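Local atomic coordinates of dITP/XTP pyrophosphatase (Staphylococcus aureus, PDB entry 4BNQ), a protein that probably hydrolyses non-canonical purine nucleoside triphosphates such as XTP, dITP and ITP to monophosphate and diphosphate, cleansing the nucleotide pool. Residues G70-A75 / R112-C117. Sequence-based numbering, arbitrary orientation.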
loop_
_atom_site.group_PDB
_atom_site.type_symbol
_atom_site.label_atom_id
_atom_site.label_comp_id
_atom_site.label_asym_id
_atom_site.label_seq_id
_atom_site.Cartn_x
_atom_site.Cartn_y
_atom_site.Cartn_z
ATOM N N GLY A 70 3.314 11.935 9.313
ATOM C CA GLY A 70 4.640 12.361 9.702
ATOM C C GLY A 70 5.746 11.589 9.010
ATOM O O GLY A 70 5.503 10.705 8.183
ATOM N N LEU A 71 6.974 11.938 9.366
ATOM C CA LEU A 71 8.162 11.364 8.775
ATOM C C LEU A 71 8.978 10.714 9.879
ATOM O O LEU A 71 9.233 11.329 10.917
ATOM C CB LEU A 71 8.956 12.488 8.122
ATOM C CG LEU A 71 10.335 12.211 7.554
ATOM C CD1 LEU A 71 10.249 11.221 6.406
ATOM C CD2 LEU A 71 10.887 13.534 7.067
ATOM N N GLU A 72 9.360 9.463 9.670
ATOM C CA GLU A 72 10.152 8.715 10.633
ATOM C C GLU A 72 11.500 8.410 9.992
ATOM O O GLU A 72 11.565 7.709 8.985
ATOM C CB GLU A 72 9.439 7.408 11.018
ATOM C CG GLU A 72 8.090 7.623 11.701
ATOM C CD GLU A 72 7.366 6.323 12.018
ATOM O OE1 GLU A 72 7.765 5.251 11.491
ATOM O OE2 GLU A 72 6.387 6.370 12.795
ATOM N N VAL A 73 12.575 8.959 10.546
ATOM C CA VAL A 73 13.901 8.739 9.962
ATOM C C VAL A 73 14.687 7.680 10.733
ATOM O O VAL A 73 14.982 7.867 11.912
ATOM C CB VAL A 73 14.734 10.034 9.954
ATOM C CG1 VAL A 73 16.109 9.774 9.327
ATOM C CG2 VAL A 73 13.988 11.144 9.223
ATOM N N PHE A 74 15.030 6.587 10.069
ATOM C CA PHE A 74 15.723 5.472 10.713
ATOM C C PHE A 74 16.866 5.937 11.633
ATOM O O PHE A 74 16.825 5.721 12.848
ATOM C CB PHE A 74 16.236 4.485 9.648
ATOM C CG PHE A 74 16.810 3.202 10.221
ATOM C CD1 PHE A 74 18.037 3.196 10.888
ATOM C CD2 PHE A 74 16.130 2.000 10.081
ATOM C CE1 PHE A 74 18.558 2.025 11.419
ATOM C CE2 PHE A 74 16.654 0.827 10.606
ATOM C CZ PHE A 74 17.871 0.845 11.276
ATOM N N ALA A 75 17.857 6.609 11.062
ATOM C CA ALA A 75 19.018 7.061 11.835
ATOM C C ALA A 75 18.683 7.907 13.069
ATOM O O ALA A 75 19.538 8.103 13.923
ATOM C CB ALA A 75 20.013 7.797 10.942
ATOM N N ARG A 112 17.717 6.304 5.326
ATOM C CA ARG A 112 16.406 5.697 5.158
ATOM C C ARG A 112 15.371 6.397 6.034
ATOM O O ARG A 112 15.644 6.752 7.187
ATOM C CB ARG A 112 16.454 4.200 5.458
ATOM C CG ARG A 112 17.190 3.385 4.378
ATOM C CD ARG A 112 17.344 1.944 4.806
ATOM N NE ARG A 112 18.081 1.858 6.065
ATOM C CZ ARG A 112 18.124 0.790 6.853
ATOM N NH1 ARG A 112 17.472 -0.320 6.535
ATOM N NH2 ARG A 112 18.828 0.839 7.975
ATOM N N ALA A 113 14.195 6.621 5.461
ATOM C CA ALA A 113 13.102 7.254 6.181
ATOM C C ALA A 113 11.812 6.722 5.594
ATOM O O ALA A 113 11.813 6.051 4.558
ATOM C CB ALA A 113 13.156 8.772 6.057
ATOM N N GLN A 114 10.708 7.037 6.247
ATOM C CA GLN A 114 9.420 6.517 5.842
ATOM C C GLN A 114 8.384 7.598 6.089
ATOM O O GLN A 114 8.438 8.289 7.113
ATOM C CB GLN A 114 9.121 5.298 6.712
ATOM C CG GLN A 114 7.860 4.547 6.400
ATOM C CD GLN A 114 7.571 3.499 7.459
ATOM O OE1 GLN A 114 7.623 3.788 8.662
ATOM N NE2 GLN A 114 7.278 2.275 7.023
ATOM N N PHE A 115 7.456 7.764 5.151
ATOM C CA PHE A 115 6.341 8.676 5.363
ATOM C C PHE A 115 5.165 7.854 5.852
ATOM O O PHE A 115 4.871 6.783 5.298
ATOM C CB PHE A 115 5.928 9.338 4.059
ATOM C CG PHE A 115 6.402 10.745 3.911
ATOM C CD1 PHE A 115 6.412 11.605 4.983
ATOM C CD2 PHE A 115 6.818 11.217 2.673
ATOM C CE1 PHE A 115 6.843 12.913 4.822
ATOM C CE2 PHE A 115 7.261 12.512 2.519
ATOM C CZ PHE A 115 7.277 13.356 3.587
ATOM N N VAL A 116 4.484 8.352 6.873
ATOM C CA VAL A 116 3.377 7.617 7.465
ATOM C C VAL A 116 2.102 8.462 7.453
ATOM O O VAL A 116 2.148 9.646 7.753
ATOM C CB VAL A 116 3.729 7.166 8.901
ATOM C CG1 VAL A 116 2.544 6.486 9.552
ATOM C CG2 VAL A 116 4.935 6.213 8.874
ATOM N N CYS A 117 0.977 7.864 7.067
ATOM C CA CYS A 117 -0.304 8.557 7.091
ATOM C C CYS A 117 -1.391 7.695 7.713
ATOM O O CYS A 117 -1.651 6.578 7.244
ATOM C CB CYS A 117 -0.745 8.958 5.689
ATOM S SG CYS A 117 -2.500 9.480 5.662
HETATM O O HOH W 1 17.942 7.348 8.745
#
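Leu71 and Phe115 face each other as a non-hydrogen-bonded pair where strands 64-73 and 112-123 run antiparallel. Leu71 CG lies anti to its backbone N (chi1 173°); CB rests 3.9 Å from Phe115 CE1, while CD1 reaches across to Ala113 CB at 3.8 Å. Val73 CG2 approaches Ala113 CB at 4.0 Å. This apolar face is the tight side, covered further by Ile139 of the next strand and by Tyr151, with Phe155 and His177 stacking on the Phe115 ring. Two reciprocal backbone pairs, Gly70 with Val116 and Glu72 with Gln114, clamp the strands; Glu72 N to Gln114 O is nearly straight (3.0 Å, 174°). On the other face the looser part is Glu72 and Gln114, whose partly exposed side chains run side by side; Val116 there is buried, with Phe45 of helix 45-60 against it and against Glu72. At the strand end Phe74 N still donates to Arg112 O (3.0 Å). Here Arg112 NH2 sits over the centre of one face of the exposed Phe74 ring in a cation-pi contact, with CZ 4.2 Å from the ring centroid and the planes 30° apart; Arg112 NE is held by a salt bridge to Asp110. The pairing belongs to the central antiparallel sheet of the Ham1 fold, its Leu71-Phe115 face bordering the predicted substrate-binding residues Tyr151 and His177.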